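Obg-like ATPase 1 (Schizosaccharomyces pombe, PDB 1NI3) hydrolyses ATP, and GTP less efficiently, as a YchF-type member of the OBG GTPase family, and negatively regulates the G2/M transition. Local coordinates at residues 344-355 with 380-388. Sequence-based numbering, arbitrary orientation.
Sequences FVVGEIMHYQDL and ESGDIAHWK
F344 meets W387 at the start of the contact: its CE1 lies 4.0 Å from W387 CE3, and that indole carbon is near the plane of the phenyl ring, at its edge. G347 CA then passes the indole's own edge, near its plane, 4.1 Å from W387 CE3. From E348 to M350 the strand pairs antiparallel with 384-386. E348 and H386 are a hydrogen-bonded pair, joined by E348 N to H386 O (3.2 Å) and by H386 N to E348 O. Their side chains run alongside each other on one face, with a weak bond from H386 ND1 to E348 OE1; Y370 OH also binds that oxygen. I349, on the other face, lays CD1 against A385 CB, which sits over one face of the W387 ring, toward its rim. M350, a selenomethionine, accepts I384 N at its O (3.2 Å); its side chain runs out extended, then bends at chi3 (30°), bringing CE 3.6 Å from I384 CG2. H351, the N-cap residue of helix 352-358, lies beside D383 with ring and carboxylate only 12° from coplanar, its ND1 2.8 Å from D383 OD1. E380 OE2 comes 2.9 Å from H351 NE2, but its carboxylate is turned 66° to the ring and the angle is too poor for a hydrogen bond. Y377 OH bonds to both acids. With an alanine here, both carboxylates would lose the ring they lie against, and D383 is likely to be less firmly oriented beside the helix start. A water bridges Y352 N to D383 OD1 and S381 O. L355 CD2 packs crosswise on I384 CG1, 3.7 Å away. Within the ubiquitin-like TGS domain, 346-350 is the middle strand between 372-374 and 384-386; D383 and A385 bond to F311 of strand 307-312, helix 329-336 packs against F344 and W387, and helix 68-77 of the G domain meets Y352 and L355.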
ATOM      1  N   PHE A 344     -27.428 -13.396  -4.022  1.00 75.56           N
ATOM      2  CA  PHE A 344     -27.464 -12.830  -2.685  1.00 74.66           C
ATOM      3  C   PHE A 344     -28.794 -12.219  -2.303  1.00 75.60           C
ATOM      4  O   PHE A 344     -29.509 -11.650  -3.133  1.00 76.09           O
ATOM      5  CB  PHE A 344     -26.375 -11.777  -2.512  1.00 72.71           C
ATOM      6  CG  PHE A 344     -26.177 -11.338  -1.088  1.00 68.76           C
ATOM      7  CD1 PHE A 344     -25.420 -12.105  -0.214  1.00 68.95           C
ATOM      8  CD2 PHE A 344     -26.741 -10.155  -0.623  1.00 67.80           C
ATOM      9  CE1 PHE A 344     -25.219 -11.698   1.108  1.00 69.40           C
ATOM     10  CE2 PHE A 344     -26.549  -9.734   0.697  1.00 67.61           C
ATOM     11  CZ  PHE A 344     -25.785 -10.507   1.564  1.00 67.61           C
ATOM     12  N   VAL A 345     -29.101 -12.342  -1.020  1.00 76.00           N
ATOM     13  CA  VAL A 345     -30.325 -11.813  -0.447  1.00 77.26           C
ATOM     14  C   VAL A 345     -29.973 -11.333   0.950  1.00 77.92           C
ATOM     15  O   VAL A 345     -30.272 -10.197   1.337  1.00 80.01           O
ATOM     16  CB  VAL A 345     -31.416 -12.896  -0.370  1.00 75.88           C
ATOM     17  CG1 VAL A 345     -32.417 -12.565   0.724  1.00 73.60           C
ATOM     18  CG2 VAL A 345     -32.128 -12.989  -1.718  1.00 76.75           C
ATOM     19  N   VAL A 346     -29.324 -12.215   1.700  1.00 76.10           N
ATOM     20  CA  VAL A 346     -28.886 -11.920   3.053  1.00 74.11           C
ATOM     21  C   VAL A 346     -27.604 -12.692   3.346  1.00 72.51           C
ATOM     22  O   VAL A 346     -27.216 -13.597   2.602  1.00 69.65           O
ATOM     23  CB  VAL A 346     -29.957 -12.310   4.095  1.00 74.10           C
ATOM     24  CG1 VAL A 346     -31.008 -11.213   4.196  1.00 74.60           C
ATOM     25  CG2 VAL A 346     -30.604 -13.627   3.701  1.00 74.28           C
ATOM     26  N   GLY A 347     -26.942 -12.306   4.429  1.00 69.90           N
ATOM     27  CA  GLY A 347     -25.718 -12.960   4.836  1.00 65.72           C
ATOM     28  C   GLY A 347     -25.684 -12.950   6.348  1.00 65.57           C
ATOM     29  O   GLY A 347     -26.362 -12.137   6.984  1.00 64.57           O
ATOM     30  N   GLU A 348     -24.896 -13.851   6.924  1.00 65.18           N
ATOM     31  CA  GLU A 348     -24.763 -13.957   8.372  1.00 63.19           C
ATOM     32  C   GLU A 348     -23.436 -13.398   8.862  1.00 59.53           C
ATOM     33  O   GLU A 348     -22.378 -13.975   8.614  1.00 55.45           O
ATOM     34  CB  GLU A 348     -24.938 -15.421   8.799  1.00 65.51           C
ATOM     35  CG  GLU A 348     -26.394 -15.822   9.000  1.00 67.82           C
ATOM     36  CD  GLU A 348     -26.699 -17.214   8.493  1.00 70.95           C
ATOM     37  OE1 GLU A 348     -26.044 -18.179   8.938  1.00 73.61           O
ATOM     38  OE2 GLU A 348     -27.611 -17.342   7.648  1.00 71.42           O
ATOM     39  N   ILE A 349     -23.518 -12.267   9.558  1.00 57.40           N
ATOM     40  CA  ILE A 349     -22.351 -11.573  10.099  1.00 56.64           C
ATOM     41  C   ILE A 349     -22.221 -11.768  11.601  1.00 57.51           C
ATOM     42  O   ILE A 349     -23.212 -11.941  12.309  1.00 57.69           O
ATOM     43  CB  ILE A 349     -22.418 -10.046   9.802  1.00 56.55           C
ATOM     44  CG1 ILE A 349     -21.680  -9.736   8.502  1.00 55.86           C
ATOM     45  CG2 ILE A 349     -21.821  -9.243  10.949  1.00 54.63           C
ATOM     46  CD1 ILE A 349     -22.284 -10.393   7.274  1.00 59.02           C
HETATM   47  N   MSE A 350     -20.990 -11.715  12.085  1.00 58.90           N
HETATM   48  CA  MSE A 350     -20.734 -11.900  13.499  1.00 60.90           C
HETATM   49  C   MSE A 350     -19.506 -11.040  13.832  1.00 60.67           C
HETATM   50  O   MSE A 350     -18.369 -11.491  13.726  1.00 61.22           O
HETATM   51  CB  MSE A 350     -20.514 -13.400  13.736  1.00 62.58           C
HETATM   52  CG  MSE A 350     -20.325 -13.843  15.171  1.00 68.86           C
HETATM   53 SE   MSE A 350     -20.397 -15.797  15.399  1.00 78.33          SE
HETATM   54  CE  MSE A 350     -19.723 -16.403  13.683  1.00 74.90           C
ATOM     55  N   HIS A 351     -19.760  -9.784  14.202  1.00 58.81           N
ATOM     56  CA  HIS A 351     -18.705  -8.826  14.531  1.00 58.79           C
ATOM     57  C   HIS A 351     -17.642  -9.446  15.409  1.00 57.35           C
ATOM     58  O   HIS A 351     -17.947 -10.074  16.418  1.00 57.59           O
ATOM     59  CB  HIS A 351     -19.280  -7.586  15.228  1.00 60.67           C
ATOM     60  CG  HIS A 351     -20.195  -6.782  14.362  1.00 64.88           C
ATOM     61  ND1 HIS A 351     -20.458  -7.105  13.051  1.00 67.23           N
ATOM     62  CD2 HIS A 351     -20.912  -5.653  14.620  1.00 65.63           C
ATOM     63  CE1 HIS A 351     -21.292  -6.219  12.534  1.00 64.85           C
ATOM     64  NE2 HIS A 351     -21.580  -5.329  13.472  1.00 65.52           N
ATOM     65  N   TYR A 352     -16.386  -9.250  15.024  1.00 55.71           N
ATOM     66  CA  TYR A 352     -15.268  -9.811  15.763  1.00 53.19           C
ATOM     67  C   TYR A 352     -15.408  -9.608  17.270  1.00 53.34           C
ATOM     68  O   TYR A 352     -15.203 -10.546  18.051  1.00 52.66           O
ATOM     69  CB  TYR A 352     -13.960  -9.188  15.289  1.00 48.38           C
ATOM     70  CG  TYR A 352     -12.775  -9.674  16.071  1.00 45.35           C
ATOM     71  CD1 TYR A 352     -12.297 -10.981  15.925  1.00 43.67           C
ATOM     72  CD2 TYR A 352     -12.153  -8.842  16.997  1.00 43.75           C
ATOM     73  CE1 TYR A 352     -11.221 -11.444  16.693  1.00 41.30           C
ATOM     74  CE2 TYR A 352     -11.087  -9.296  17.765  1.00 45.02           C
ATOM     75  CZ  TYR A 352     -10.624 -10.599  17.608  1.00 42.13           C
ATOM     76  OH  TYR A 352      -9.579 -11.044  18.389  1.00 43.32           O
ATOM     77  N   GLN A 353     -15.779  -8.397  17.677  1.00 51.48           N
ATOM     78  CA  GLN A 353     -15.918  -8.102  19.097  1.00 51.30           C
ATOM     79  C   GLN A 353     -16.895  -9.029  19.821  1.00 51.92           C
ATOM     80  O   GLN A 353     -16.632  -9.467  20.941  1.00 49.98           O
ATOM     81  CB  GLN A 353     -16.351  -6.650  19.291  1.00 49.88           C
ATOM     82  CG  GLN A 353     -16.141  -6.154  20.709  1.00 47.08           C
ATOM     83  CD  GLN A 353     -14.740  -6.450  21.201  1.00 47.42           C
ATOM     84  OE1 GLN A 353     -14.479  -7.525  21.740  1.00 47.84           O
ATOM     85  NE2 GLN A 353     -13.825  -5.506  21.005  1.00 47.31           N
ATOM     86  N   ASP A 354     -18.021  -9.328  19.183  1.00 51.58           N
ATOM     87  CA  ASP A 354     -19.001 -10.199  19.805  1.00 52.90           C
ATOM     88  C   ASP A 354     -18.430 -11.607  19.909  1.00 55.05           C
ATOM     89  O   ASP A 354     -18.401 -12.194  20.995  1.00 57.43           O
ATOM     90  CB  ASP A 354     -20.296 -10.213  19.000  1.00 52.68           C
ATOM     91  CG  ASP A 354     -20.889  -8.837  18.850  1.00 55.78           C
ATOM     92  OD1 ASP A 354     -20.750  -8.033  19.811  1.00 53.26           O
ATOM     93  OD2 ASP A 354     -21.494  -8.558  17.781  1.00 55.68           O
ATOM     94  N   LEU A 355     -17.968 -12.148  18.785  1.00 55.47           N
ATOM     95  CA  LEU A 355     -17.401 -13.481  18.781  1.00 53.23           C
ATOM     96  C   LEU A 355     -16.257 -13.563  19.773  1.00 53.19           C
ATOM     97  O   LEU A 355     -16.124 -14.555  20.480  1.00 51.97           O
ATOM     98  CB  LEU A 355     -16.897 -13.848  17.386  1.00 54.21           C
ATOM     99  CG  LEU A 355     -16.407 -15.297  17.260  1.00 55.77           C
ATOM    100  CD1 LEU A 355     -17.560 -16.249  17.501  1.00 54.69           C
ATOM    101  CD2 LEU A 355     -15.827 -15.535  15.881  1.00 57.15           C
ATOM    102  N   GLU A 380     -17.751  -4.666   8.177  1.00 60.85           N
ATOM    103  CA  GLU A 380     -16.989  -4.015   9.218  1.00 60.27           C
ATOM    104  C   GLU A 380     -15.711  -4.813   9.442  1.00 59.24           C
ATOM    105  O   GLU A 380     -15.728  -6.043   9.543  1.00 59.45           O
ATOM    106  CB  GLU A 380     -17.825  -3.927  10.490  1.00 64.13           C
ATOM    107  CG  GLU A 380     -19.083  -3.078  10.300  1.00 67.06           C
ATOM    108  CD  GLU A 380     -19.983  -3.061  11.517  1.00 68.83           C
ATOM    109  OE1 GLU A 380     -19.504  -2.728  12.622  1.00 68.77           O
ATOM    110  OE2 GLU A 380     -21.180  -3.381  11.360  1.00 71.42           O
ATOM    111  N   SER A 381     -14.595  -4.098   9.478  1.00 57.54           N
ATOM    112  CA  SER A 381     -13.291  -4.704   9.656  1.00 54.35           C
ATOM    113  C   SER A 381     -13.328  -5.743  10.751  1.00 52.82           C
ATOM    114  O   SER A 381     -13.696  -5.447  11.882  1.00 53.02           O
ATOM    115  CB  SER A 381     -12.264  -3.627   9.999  1.00 54.23           C
ATOM    116  OG  SER A 381     -10.958  -4.163   9.994  1.00 53.62           O
ATOM    117  N   GLY A 382     -12.960  -6.967  10.401  1.00 51.52           N
ATOM    118  CA  GLY A 382     -12.938  -8.033  11.381  1.00 51.09           C
ATOM    119  C   GLY A 382     -14.157  -8.924  11.334  1.00 51.48           C
ATOM    120  O   GLY A 382     -14.149 -10.033  11.861  1.00 52.97           O
ATOM    121  N   ASP A 383     -15.214  -8.446  10.696  1.00 51.67           N
ATOM    122  CA  ASP A 383     -16.445  -9.219  10.609  1.00 54.60           C
ATOM    123  C   ASP A 383     -16.215 -10.691  10.227  1.00 55.29           C
ATOM    124  O   ASP A 383     -15.404 -11.010   9.349  1.00 55.14           O
ATOM    125  CB  ASP A 383     -17.407  -8.567   9.607  1.00 56.00           C
ATOM    126  CG  ASP A 383     -18.308  -7.522  10.253  1.00 57.28           C
ATOM    127  OD1 ASP A 383     -18.139  -7.252  11.469  1.00 55.03           O
ATOM    128  OD2 ASP A 383     -19.194  -6.979   9.550  1.00 56.94           O
ATOM    129  N   ILE A 384     -16.919 -11.590  10.912  1.00 54.77           N
ATOM    130  CA  ILE A 384     -16.842 -13.017  10.621  1.00 54.50           C
ATOM    131  C   ILE A 384     -18.151 -13.279   9.907  1.00 55.89           C
ATOM    132  O   ILE A 384     -19.216 -13.212  10.517  1.00 59.04           O
ATOM    133  CB  ILE A 384     -16.802 -13.891  11.898  1.00 52.14           C
ATOM    134  CG1 ILE A 384     -15.462 -13.738  12.620  1.00 49.81           C
ATOM    135  CG2 ILE A 384     -16.992 -15.355  11.514  1.00 52.01           C
ATOM    136  CD1 ILE A 384     -15.233 -12.368  13.194  1.00 50.46           C
ATOM    137  N   ALA A 385     -18.075 -13.558   8.613  1.00 56.25           N
ATOM    138  CA  ALA A 385     -19.278 -13.780   7.838  1.00 58.02           C
ATOM    139  C   ALA A 385     -19.448 -15.190   7.319  1.00 60.32           C
ATOM    140  O   ALA A 385     -18.510 -15.985   7.306  1.00 59.13           O
ATOM    141  CB  ALA A 385     -19.332 -12.794   6.679  1.00 59.66           C
ATOM    142  N   HIS A 386     -20.672 -15.488   6.896  1.00 65.47           N
ATOM    143  CA  HIS A 386     -21.018 -16.796   6.354  1.00 68.37           C
ATOM    144  C   HIS A 386     -22.149 -16.677   5.324  1.00 67.33           C
ATOM    145  O   HIS A 386     -23.258 -16.256   5.648  1.00 63.92           O
ATOM    146  CB  HIS A 386     -21.431 -17.747   7.484  1.00 73.32           C
ATOM    147  CG  HIS A 386     -22.312 -18.868   7.029  1.00 78.94           C
ATOM    148  ND1 HIS A 386     -23.682 -18.762   6.993  1.00 81.43           N
ATOM    149  CD2 HIS A 386     -22.006 -20.084   6.521  1.00 80.59           C
ATOM    150  CE1 HIS A 386     -24.191 -19.872   6.477  1.00 82.35           C
ATOM    151  NE2 HIS A 386     -23.198 -20.686   6.183  1.00 81.51           N
ATOM    152  N   TRP A 387     -21.847 -17.059   4.086  1.00 68.88           N
ATOM    153  CA  TRP A 387     -22.812 -17.003   2.994  1.00 72.04           C
ATOM    154  C   TRP A 387     -23.352 -18.404   2.728  1.00 75.64           C
ATOM    155  O   TRP A 387     -22.678 -19.394   3.034  1.00 76.62           O
ATOM    156  CB  TRP A 387     -22.155 -16.478   1.708  1.00 69.32           C
ATOM    157  CG  TRP A 387     -21.004 -15.526   1.916  1.00 65.35           C
ATOM    158  CD1 TRP A 387     -19.688 -15.763   1.645  1.00 64.00           C
ATOM    159  CD2 TRP A 387     -21.070 -14.204   2.474  1.00 62.77           C
ATOM    160  NE1 TRP A 387     -18.928 -14.671   2.003  1.00 62.65           N
ATOM    161  CE2 TRP A 387     -19.750 -13.702   2.509  1.00 62.64           C
ATOM    162  CE3 TRP A 387     -22.114 -13.399   2.945  1.00 60.53           C
ATOM    163  CZ2 TRP A 387     -19.446 -12.425   3.000  1.00 62.79           C
ATOM    164  CZ3 TRP A 387     -21.810 -12.126   3.436  1.00 62.56           C
ATOM    165  CH2 TRP A 387     -20.484 -11.654   3.456  1.00 62.32           C
ATOM    166  N   LYS A 388     -24.558 -18.498   2.164  1.00 77.97           N
ATOM    167  CA  LYS A 388     -25.122 -19.815   1.871  1.00 79.94           C
ATOM    168  C   LYS A 388     -25.169 -20.080   0.367  1.00 81.28           C
ATOM    169  O   LYS A 388     -25.303 -19.095  -0.399  1.00 80.81           O
ATOM    170  CB  LYS A 388     -26.529 -19.953   2.454  1.00 78.42           C
ATOM    171  CG  LYS A 388     -27.040 -21.398   2.451  1.00 77.52           C
ATOM    172  CD  LYS A 388     -26.311 -22.265   3.479  1.00 75.79           C
ATOM    173  CE  LYS A 388     -26.679 -21.850   4.900  1.00 75.80           C
ATOM    174  NZ  LYS A 388     -26.128 -22.763   5.940  1.00 75.46           N
TER
HETATM  175  O   HOH W   1     -16.222  -7.001  13.142  1.00 27.91           O